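Long-range contact in odorant-binding protein 2a (Homo sapiens, PDB 4RUN), which binds and carries small hydrophobic volatile molecules, with a preference for aldehydes and large fatty acids: residues S76-E88 with D94-G106. The protein carries 2 engineered substitutions. Residues are numbered along the deposited sequence; the frame is centred on the assembly and turned at random.
Engineered in segment 94-106: S99 (natural residue Cys). With FLC (citrate anion), chain C.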
loop_
_atom_site.group_PDB
_atom_site.type_symbol
_atom_site.label_atom_id
_atom_site.label_comp_id
_atom_site.label_asym_id
_atom_site.label_seq_id
_atom_site.Cartn_x
_atom_site.Cartn_y
_atom_site.Cartn_z
ATOM N N SER A 76 9.644 -0.676 8.877
ATOM C CA SER A 76 9.021 0.268 9.792
ATOM C C SER A 76 9.171 1.686 9.261
ATOM O O SER A 76 10.129 1.994 8.548
ATOM C CB SER A 76 9.637 0.143 11.189
ATOM O OG SER A 76 11.016 0.410 11.167
ATOM N N ALA A 77 8.227 2.549 9.625
ATOM C CA ALA A 77 8.234 3.936 9.171
ATOM C C ALA A 77 7.751 4.851 10.273
ATOM O O ALA A 77 7.076 4.406 11.202
ATOM C CB ALA A 77 7.364 4.093 7.943
ATOM N N TYR A 78 8.111 6.132 10.154
ATOM C CA TYR A 78 7.763 7.150 11.130
ATOM C C TYR A 78 8.186 6.716 12.537
ATOM O O TYR A 78 7.367 6.674 13.454
ATOM C CB TYR A 78 6.259 7.447 11.086
ATOM C CG TYR A 78 5.673 7.660 9.695
ATOM C CD1 TYR A 78 5.909 8.828 8.983
ATOM C CD2 TYR A 78 4.846 6.707 9.115
ATOM C CE1 TYR A 78 5.353 9.029 7.723
ATOM C CE2 TYR A 78 4.283 6.899 7.861
ATOM C CZ TYR A 78 4.541 8.059 7.167
ATOM O OH TYR A 78 3.979 8.243 5.918
ATOM N N GLY A 79 9.463 6.380 12.691
ATOM C CA GLY A 79 10.026 6.002 13.982
ATOM C C GLY A 79 9.490 4.711 14.577
ATOM O O GLY A 79 9.617 4.494 15.778
ATOM N N GLY A 80 8.897 3.847 13.756
ATOM C CA GLY A 80 8.271 2.616 14.254
ATOM C C GLY A 80 6.810 2.773 14.651
ATOM O O GLY A 80 6.211 1.860 15.216
ATOM N N ARG A 81 6.241 3.940 14.377
ATOM C CA ARG A 81 4.805 4.165 14.532
ATOM C C ARG A 81 4.023 3.199 13.621
ATOM O O ARG A 81 3.005 2.626 14.025
ATOM C CB ARG A 81 4.485 5.616 14.164
ATOM C CG ARG A 81 3.103 6.113 14.555
ATOM C CD ARG A 81 2.804 7.442 13.889
ATOM N NE ARG A 81 2.269 7.197 12.552
ATOM C CZ ARG A 81 2.400 7.996 11.497
ATOM N NH1 ARG A 81 3.056 9.144 11.577
ATOM N NH2 ARG A 81 1.851 7.634 10.334
ATOM N N LYS A 82 4.540 3.014 12.407
ATOM C CA LYS A 82 3.923 2.189 11.380
ATOM C C LYS A 82 4.822 0.996 11.023
ATOM O O LYS A 82 6.036 1.162 10.836
ATOM C CB LYS A 82 3.690 3.061 10.154
ATOM C CG LYS A 82 2.914 2.409 9.020
ATOM C CD LYS A 82 2.464 3.464 8.014
ATOM C CE LYS A 82 1.647 2.870 6.883
ATOM N NZ LYS A 82 1.110 3.919 5.964
ATOM N N LEU A 83 4.237 -0.205 10.962
ATOM C CA LEU A 83 4.954 -1.389 10.478
ATOM C C LEU A 83 4.366 -1.809 9.150
ATOM O O LEU A 83 3.157 -1.714 8.948
ATOM C CB LEU A 83 4.866 -2.542 11.473
ATOM C CG LEU A 83 5.642 -2.310 12.770
ATOM C CD1 LEU A 83 5.212 -3.287 13.855
ATOM C CD2 LEU A 83 7.131 -2.411 12.506
ATOM N N ILE A 84 5.239 -2.277 8.264
ATOM C CA ILE A 84 4.922 -2.506 6.860
ATOM C C ILE A 84 5.481 -3.856 6.400
ATOM O O ILE A 84 6.690 -4.079 6.449
ATOM C CB ILE A 84 5.549 -1.402 5.985
ATOM C CG1 ILE A 84 4.901 -0.047 6.268
ATOM C CG2 ILE A 84 5.398 -1.721 4.504
ATOM C CD1 ILE A 84 5.800 1.122 5.911
ATOM N N TYR A 85 4.591 -4.726 5.923
ATOM C CA TYR A 85 4.939 -6.074 5.467
ATOM C C TYR A 85 4.678 -6.165 3.980
ATOM O O TYR A 85 3.647 -5.690 3.505
ATOM C CB TYR A 85 4.084 -7.128 6.171
ATOM C CG TYR A 85 4.109 -7.012 7.675
ATOM C CD1 TYR A 85 3.474 -5.958 8.325
ATOM C CD2 TYR A 85 4.776 -7.939 8.448
ATOM C CE1 TYR A 85 3.501 -5.835 9.697
ATOM C CE2 TYR A 85 4.806 -7.824 9.832
ATOM C CZ TYR A 85 4.160 -6.764 10.449
ATOM O OH TYR A 85 4.178 -6.627 11.824
ATOM N N LEU A 86 5.618 -6.750 3.247
ATOM C CA LEU A 86 5.419 -7.051 1.840
ATOM C C LEU A 86 5.386 -8.556 1.747
ATOM O O LEU A 86 6.320 -9.221 2.181
ATOM C CB LEU A 86 6.536 -6.458 0.967
ATOM C CG LEU A 86 6.218 -6.299 -0.532
ATOM C CD1 LEU A 86 4.999 -5.409 -0.749
ATOM C CD2 LEU A 86 7.402 -5.745 -1.322
ATOM N N GLN A 87 4.297 -9.088 1.206
ATOM C CA GLN A 87 4.111 -10.532 1.084
ATOM C C GLN A 87 3.738 -10.875 -0.348
ATOM O O GLN A 87 2.993 -10.141 -0.994
ATOM C CB GLN A 87 2.997 -11.023 2.000
ATOM C CG GLN A 87 3.102 -10.589 3.457
ATOM C CD GLN A 87 1.839 -10.923 4.239
ATOM O OE1 GLN A 87 1.107 -11.860 3.890
ATOM N NE2 GLN A 87 1.578 -10.161 5.303
ATOM N N GLU A 88 4.261 -11.992 -0.833
ATOM C CA GLU A 88 3.919 -12.494 -2.153
ATOM C C GLU A 88 2.451 -12.930 -2.094
ATOM O O GLU A 88 2.012 -13.508 -1.100
ATOM C CB GLU A 88 4.892 -13.614 -2.575
ATOM C CG GLU A 88 5.379 -13.447 -4.004
ATOM C CD GLU A 88 6.639 -14.233 -4.325
ATOM O OE1 GLU A 88 7.313 -14.708 -3.395
ATOM O OE2 GLU A 88 6.948 -14.395 -5.521
ATOM N N ASP A 94 1.711 -10.660 -8.130
ATOM C CA ASP A 94 1.576 -9.456 -7.335
ATOM C C ASP A 94 1.910 -9.743 -5.887
ATOM O O ASP A 94 2.078 -10.898 -5.479
ATOM C CB ASP A 94 0.152 -8.905 -7.427
ATOM C CG ASP A 94 -0.178 -8.351 -8.792
ATOM O OD1 ASP A 94 0.728 -7.947 -9.536
ATOM O OD2 ASP A 94 -1.361 -8.311 -9.144
ATOM N N TYR A 95 2.001 -8.671 -5.115
ATOM C CA TYR A 95 2.323 -8.741 -3.707
ATOM C C TYR A 95 1.227 -8.020 -2.936
ATOM O O TYR A 95 0.454 -7.255 -3.517
ATOM C CB TYR A 95 3.643 -8.038 -3.441
ATOM C CG TYR A 95 4.888 -8.756 -3.894
ATOM C CD1 TYR A 95 5.319 -8.689 -5.212
ATOM C CD2 TYR A 95 5.671 -9.447 -2.985
ATOM C CE1 TYR A 95 6.489 -9.315 -5.617
ATOM C CE2 TYR A 95 6.832 -10.081 -3.374
ATOM C CZ TYR A 95 7.243 -10.013 -4.690
ATOM O OH TYR A 95 8.410 -10.649 -5.076
ATOM N N VAL A 96 1.195 -8.249 -1.628
ATOM C CA VAL A 96 0.341 -7.484 -0.727
ATOM C C VAL A 96 1.187 -6.622 0.194
ATOM O O VAL A 96 2.180 -7.081 0.743
ATOM C CB VAL A 96 -0.543 -8.394 0.119
ATOM C CG1 VAL A 96 -1.305 -7.588 1.159
ATOM C CG2 VAL A 96 -1.500 -9.138 -0.788
ATOM N N PHE A 97 0.784 -5.364 0.332
ATOM C CA PHE A 97 1.458 -4.403 1.180
ATOM C C PHE A 97 0.516 -4.169 2.342
ATOM O O PHE A 97 -0.508 -3.514 2.207
ATOM C CB PHE A 97 1.696 -3.136 0.372
ATOM C CG PHE A 97 2.302 -2.009 1.135
ATOM C CD1 PHE A 97 1.499 -1.138 1.882
ATOM C CD2 PHE A 97 3.660 -1.755 1.040
ATOM C CE1 PHE A 97 2.056 -0.065 2.552
ATOM C CE2 PHE A 97 4.220 -0.681 1.705
ATOM C CZ PHE A 97 3.417 0.165 2.462
ATOM N N TYR A 98 0.860 -4.747 3.480
ATOM C CA TYR A 98 0.016 -4.730 4.665
ATOM C C TYR A 98 0.667 -3.779 5.649
ATOM O O TYR A 98 1.879 -3.852 5.843
ATOM C CB TYR A 98 -0.062 -6.156 5.226
ATOM C CG TYR A 98 -0.998 -6.346 6.393
ATOM C CD1 TYR A 98 -2.345 -6.003 6.298
ATOM C CD2 TYR A 98 -0.543 -6.907 7.598
ATOM C CE1 TYR A 98 -3.212 -6.185 7.376
ATOM C CE2 TYR A 98 -1.401 -7.100 8.683
ATOM C CZ TYR A 98 -2.737 -6.737 8.571
ATOM O OH TYR A 98 -3.587 -6.934 9.641
ATOM N N SER A 99 -0.098 -2.855 6.225
ATOM C CA SER A 99 0.463 -1.916 7.191
ATOM C C SER A 99 -0.339 -1.902 8.488
ATOM O O SER A 99 -1.570 -1.986 8.484
ATOM C CB SER A 99 0.551 -0.501 6.599
ATOM O OG SER A 99 -0.661 0.231 6.753
ATOM N N LYS A 100 0.381 -1.797 9.597
ATOM C CA LYS A 100 -0.212 -1.629 10.919
ATOM C C LYS A 100 0.337 -0.312 11.489
ATOM O O LYS A 100 1.557 -0.160 11.644
ATOM C CB LYS A 100 0.162 -2.814 11.818
ATOM C CG LYS A 100 -0.294 -4.178 11.309
ATOM C CD LYS A 100 0.096 -5.299 12.268
ATOM C CE LYS A 100 -0.884 -5.404 13.425
ATOM N NZ LYS A 100 -0.416 -6.210 14.589
ATOM N N ASP A 101 -0.554 0.647 11.761
ATOM C CA ASP A 101 -0.155 2.007 12.161
ATOM C C ASP A 101 -0.658 2.359 13.569
ATOM O O ASP A 101 -1.862 2.477 13.810
ATOM C CB ASP A 101 -0.706 2.985 11.111
ATOM C CG ASP A 101 0.037 4.329 11.046
ATOM O OD1 ASP A 101 1.003 4.573 11.794
ATOM O OD2 ASP A 101 -0.387 5.167 10.218
ATOM N N GLN A 102 0.278 2.519 14.504
ATOM C CA GLN A 102 -0.065 2.924 15.872
ATOM C C GLN A 102 -0.367 4.426 15.893
ATOM O O GLN A 102 0.485 5.245 16.222
ATOM C CB GLN A 102 1.063 2.593 16.843
ATOM C CG GLN A 102 1.664 1.216 16.670
ATOM C CD GLN A 102 2.866 0.997 17.565
ATOM O OE1 GLN A 102 3.464 1.948 18.076
ATOM N NE2 GLN A 102 3.229 -0.267 17.767
ATOM N N ARG A 103 -1.593 4.786 15.535
ATOM C CA ARG A 103 -1.956 6.189 15.308
ATOM C C ARG A 103 -2.527 6.757 16.585
ATOM O O ARG A 103 -3.157 6.037 17.341
ATOM C CB ARG A 103 -2.950 6.284 14.147
ATOM C CG ARG A 103 -2.258 6.240 12.802
ATOM C CD ARG A 103 -3.265 6.026 11.665
ATOM N NE ARG A 103 -3.748 7.301 11.161
ATOM C CZ ARG A 103 -3.007 8.161 10.460
ATOM N NH1 ARG A 103 -1.731 7.896 10.194
ATOM N NH2 ARG A 103 -3.543 9.298 10.047
ATOM N N ARG A 104 -2.269 8.032 16.851
ATOM C CA ARG A 104 -2.902 8.744 17.961
ATOM C C ARG A 104 -4.341 8.286 18.189
ATOM O O ARG A 104 -4.777 8.111 19.330
ATOM C CB ARG A 104 -2.924 10.245 17.653
ATOM C CG ARG A 104 -3.464 11.159 18.765
ATOM C CD ARG A 104 -2.744 10.966 20.105
ATOM N NE ARG A 104 -1.291 10.921 19.934
ATOM C CZ ARG A 104 -0.412 10.547 20.858
ATOM N NH1 ARG A 104 -0.807 10.171 22.075
ATOM N NH2 ARG A 104 0.886 10.562 20.564
ATOM N N GLY A 105 -5.075 8.112 17.092
ATOM C CA GLY A 105 -6.494 7.743 17.135
ATOM C C GLY A 105 -6.829 6.259 17.221
ATOM O O GLY A 105 -8.002 5.880 17.202
ATOM N N GLY A 106 -5.806 5.420 17.327
ATOM C CA GLY A 106 -5.977 3.982 17.350
ATOM C C GLY A 106 -5.121 3.257 16.342
ATOM O O GLY A 106 -4.496 3.838 15.444
HETATM C CAC FLC C . 0.161 7.220 5.004
HETATM C CA FLC C . -1.270 6.728 5.183
HETATM C CB FLC C . -2.207 7.742 5.846
HETATM C CBC FLC C . -3.547 7.075 6.122
HETATM C CG FLC C . -1.677 8.206 7.206
HETATM C CGC FLC C . -0.902 9.517 7.272
HETATM O OA1 FLC C . 1.092 6.700 5.666
HETATM O OA2 FLC C . 0.371 8.135 4.179
HETATM O OB1 FLC C . -3.631 6.228 7.050
HETATM O OB2 FLC C . -4.547 7.397 5.437
HETATM O OG1 FLC C . -1.526 10.583 7.531
HETATM O OG2 FLC C . 0.347 9.470 7.126
HETATM O OHB FLC C . -2.417 8.872 4.984
#
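R81 and D101 meet as guanidinium and carboxylate with their planes 29° apart, a pairing that shows how a hairpin can be tied at its open end by charge. NE of R81 gives a straight bond to the syn lone pair of OD1 of D101, 3.0 Å away, while NH2 adds weak bonds to both carboxylate oxygens. OD2 is claimed from above the carboxylate plane by NH1 of R103, also at 3.0 Å, so the one aspartate draws two arginines together. A methionine in place of R81 would probably leave the D101 carboxylate to R103 alone, with no second guanidinium to hold it. CD2 of Y78 lies over one face of the R81 guanidinium, toward the rim. Beside this network K82 runs out fully extended, its CG anti to the backbone N (chi1 -174°); CE passes OG of the engineered S99 at 3.5 Å and NZ reaches OA1 of the citrate at 2.8 Å. R55 and K62 also bind this anion, which probably came from the crystallisation liquor.

Strands 82-88 and 95-103 form an antiparallel hairpin of the lipocalin beta-barrel, running at 160° to each other. Paired backbone bonds join L83 with K100, Y85 with Y98 and Q87 with V96. I84 and L86 share with F97 the face that carries K82 and D101: CG2 of I84 sits against CE2 of the F97 ring, and CD1 of L86 lies at its edge. On the reverse face Y85 and Y98 lie side by side, pointing the same way, with CD1 of Y85 4.2 Å from CD2 of Y98; V96, on that face too, packs against F128 and L131 of helix 122-134. At the turn end, CG of E88 rests over the Y95 ring in a CH-pi contact, 4.1 Å from its centroid, and W14 meets that ring nearly at right angles.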